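Local coordinates for peptidase M16 domain protein (PDB 4XEA) that binds a metal ion and is probably a peptide-cleaving metallopeptidase of the M16 family, at residues D145-M150 and M244-Q249. Residues are numbered along the deposited sequence; the frame is centred on the assembly and turned at random.
Sequences DRRAYM and MHFPVQ
The F246 ring takes the aliphatic part of R147 over one face: R147 CG stands 4.2 Å from the ring centroid and 20° off the ring normal, a CH-pi contact displaced toward the rim at F246 CE1 and CZ. The guanidinium of R147 has the selenomethionine M244 over one face, R147 NH2 lying 4.0 Å from M244 CE, while F246 CE1 approaches it obliquely, 3.7 Å from R147 NH1. With the two planes 64° apart, guanidinium and ring do not stack. The contact sets helix 144-156, from the part of the chain assigned to the M16 peptidase family, against strand 241-246, outermost within this chain in the five-stranded mixed sheet of the part assigned to the M16 inactive domain; backbone hydrogen bonds pair M244 and F246 with A419, L421 and S423, on and just after strand 415-422. With CG anti to its own nitrogen (chi1 -168°), R147 brings CG over the ring, and the bend at chi2 turns the chain on toward M244, the charged end lying beside M244 CE and F246 CE1. NE forms a salt bridge with E151 of the same helix and NH1 a hydrogen bond with N141 O at the end of helix 123-141, which probably fixes the guanidinium's rotation. Replacing R147 by alanine removes CG and the guanidinium, and would probably take the CH-pi contact from the F246 ring and leave E151 without this salt-bridge partner. F246 also touches P144 and V420, and M244 touches E151. M244 crosses R147 at about a right angle; its bend at chi3 carries CE over the guanidinium face, and its selenium, SE, lies 4.0 Å from R147 NE.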
loop_
_atom_site.group_PDB
_atom_site.type_symbol
_atom_site.label_atom_id
_atom_site.label_comp_id
_atom_site.label_asym_id
_atom_site.label_seq_id
_atom_site.Cartn_x
_atom_site.Cartn_y
_atom_site.Cartn_z
ATOM N N ASP A 145 15.897 3.830 7.521
ATOM C CA ASP A 145 14.658 3.834 8.303
ATOM C C ASP A 145 14.747 2.817 9.421
ATOM O O ASP A 145 14.435 3.127 10.578
ATOM C CB ASP A 145 13.435 3.532 7.443
ATOM C CG ASP A 145 13.256 4.526 6.325
ATOM O OD1 ASP A 145 13.817 5.633 6.439
ATOM O OD2 ASP A 145 12.562 4.206 5.337
ATOM N N ARG A 146 15.187 1.612 9.072
ATOM C CA ARG A 146 15.284 0.536 10.044
ATOM C C ARG A 146 16.334 0.888 11.110
ATOM O O ARG A 146 16.130 0.647 12.300
ATOM C CB ARG A 146 15.602 -0.806 9.370
ATOM C CG ARG A 146 15.235 -2.019 10.272
ATOM C CD ARG A 146 13.754 -2.403 10.115
ATOM N NE ARG A 146 13.265 -3.188 11.251
ATOM C CZ ARG A 146 11.971 -3.409 11.538
ATOM N NH1 ARG A 146 10.999 -2.906 10.772
ATOM N NH2 ARG A 146 11.640 -4.144 12.597
ATOM N N ARG A 147 17.421 1.502 10.674
ATOM C CA ARG A 147 18.494 1.934 11.585
ATOM C C ARG A 147 18.031 2.969 12.647
ATOM O O ARG A 147 18.286 2.776 13.815
ATOM C CB ARG A 147 19.687 2.469 10.773
ATOM C CG ARG A 147 20.975 2.693 11.576
ATOM C CD ARG A 147 21.253 1.560 12.562
ATOM N NE ARG A 147 22.530 1.751 13.233
ATOM C CZ ARG A 147 23.712 1.434 12.718
ATOM N NH1 ARG A 147 23.802 0.879 11.506
ATOM N NH2 ARG A 147 24.821 1.680 13.419
ATOM N N ALA A 148 17.328 4.023 12.239
ATOM C CA ALA A 148 16.817 5.045 13.165
ATOM C C ALA A 148 15.873 4.436 14.200
ATOM O O ALA A 148 15.946 4.748 15.383
ATOM C CB ALA A 148 16.091 6.126 12.397
ATOM N N TYR A 149 14.985 3.578 13.708
ATOM C CA TYR A 149 14.061 2.811 14.546
ATOM C C TYR A 149 14.822 1.963 15.558
ATOM O O TYR A 149 14.541 2.016 16.762
ATOM C CB TYR A 149 13.196 1.940 13.635
ATOM C CG TYR A 149 12.267 1.016 14.339
ATOM C CD1 TYR A 149 12.500 -0.356 14.328
ATOM C CD2 TYR A 149 11.184 1.484 15.025
ATOM C CE1 TYR A 149 11.648 -1.238 14.965
ATOM C CE2 TYR A 149 10.312 0.595 15.696
ATOM C CZ TYR A 149 10.555 -0.748 15.658
ATOM O OH TYR A 149 9.718 -1.640 16.287
HETATM N N MSE A 150 15.820 1.215 15.094
HETATM C CA MSE A 150 16.539 0.329 16.019
HETATM C C MSE A 150 17.368 1.136 17.031
HETATM O O MSE A 150 17.481 0.719 18.175
HETATM C CB MSE A 150 17.385 -0.744 15.294
HETATM C CG MSE A 150 16.525 -1.903 14.646
HETATM SE SE MSE A 150 15.144 -2.738 15.754
HETATM C CE MSE A 150 16.247 -3.012 17.362
HETATM N N MSE A 244 23.109 10.273 15.391
HETATM C CA MSE A 244 24.185 9.655 14.678
HETATM C C MSE A 244 24.129 10.133 13.238
HETATM O O MSE A 244 23.121 10.694 12.803
HETATM C CB MSE A 244 24.058 8.142 14.786
HETATM C CG MSE A 244 22.775 7.605 14.210
HETATM SE SE MSE A 244 22.975 5.739 13.709
HETATM C CE MSE A 244 24.748 5.690 12.883
ATOM N N HIS A 245 25.241 9.948 12.545
ATOM C CA HIS A 245 25.353 10.304 11.144
ATOM C C HIS A 245 25.250 9.039 10.285
ATOM O O HIS A 245 25.766 7.976 10.646
ATOM C CB HIS A 245 26.658 11.029 10.875
ATOM C CG HIS A 245 26.690 12.429 11.406
ATOM N ND1 HIS A 245 27.217 12.741 12.637
ATOM C CD2 HIS A 245 26.263 13.600 10.873
ATOM C CE1 HIS A 245 27.123 14.043 12.839
ATOM N NE2 HIS A 245 26.549 14.589 11.783
ATOM N N PHE A 246 24.573 9.188 9.151
ATOM C CA PHE A 246 24.312 8.075 8.229
ATOM C C PHE A 246 24.167 8.659 6.821
ATOM O O PHE A 246 23.726 9.808 6.685
ATOM C CB PHE A 246 23.028 7.351 8.651
ATOM C CG PHE A 246 23.083 5.841 8.506
ATOM C CD1 PHE A 246 24.035 5.093 9.198
ATOM C CD2 PHE A 246 22.170 5.168 7.700
ATOM C CE1 PHE A 246 24.079 3.691 9.078
ATOM C CE2 PHE A 246 22.205 3.765 7.567
ATOM C CZ PHE A 246 23.159 3.028 8.261
ATOM N N PRO A 247 24.578 7.899 5.775
ATOM C CA PRO A 247 24.317 8.286 4.370
ATOM C C PRO A 247 22.819 8.399 4.041
ATOM O O PRO A 247 22.225 7.474 3.482
ATOM C CB PRO A 247 24.980 7.151 3.589
ATOM C CG PRO A 247 26.152 6.790 4.426
ATOM C CD PRO A 247 25.589 6.820 5.838
ATOM N N VAL A 248 22.219 9.516 4.451
ATOM C CA VAL A 248 20.789 9.823 4.251
ATOM C C VAL A 248 20.880 11.181 3.619
ATOM O O VAL A 248 21.870 11.874 3.813
ATOM C CB VAL A 248 19.973 9.974 5.554
ATOM C CG1 VAL A 248 19.620 8.630 6.162
ATOM C CG2 VAL A 248 20.703 10.873 6.569
ATOM N N GLN A 249 19.874 11.566 2.855
ATOM C CA GLN A 249 19.934 12.836 2.163
ATOM C C GLN A 249 19.190 13.941 2.905
ATOM O O GLN A 249 19.405 15.120 2.640
ATOM C CB GLN A 249 19.484 12.681 0.705
ATOM C CG GLN A 249 20.547 11.986 -0.207
ATOM C CD GLN A 249 21.990 12.514 -0.013
ATOM O OE1 GLN A 249 22.367 13.564 -0.542
ATOM N NE2 GLN A 249 22.796 11.766 0.744
#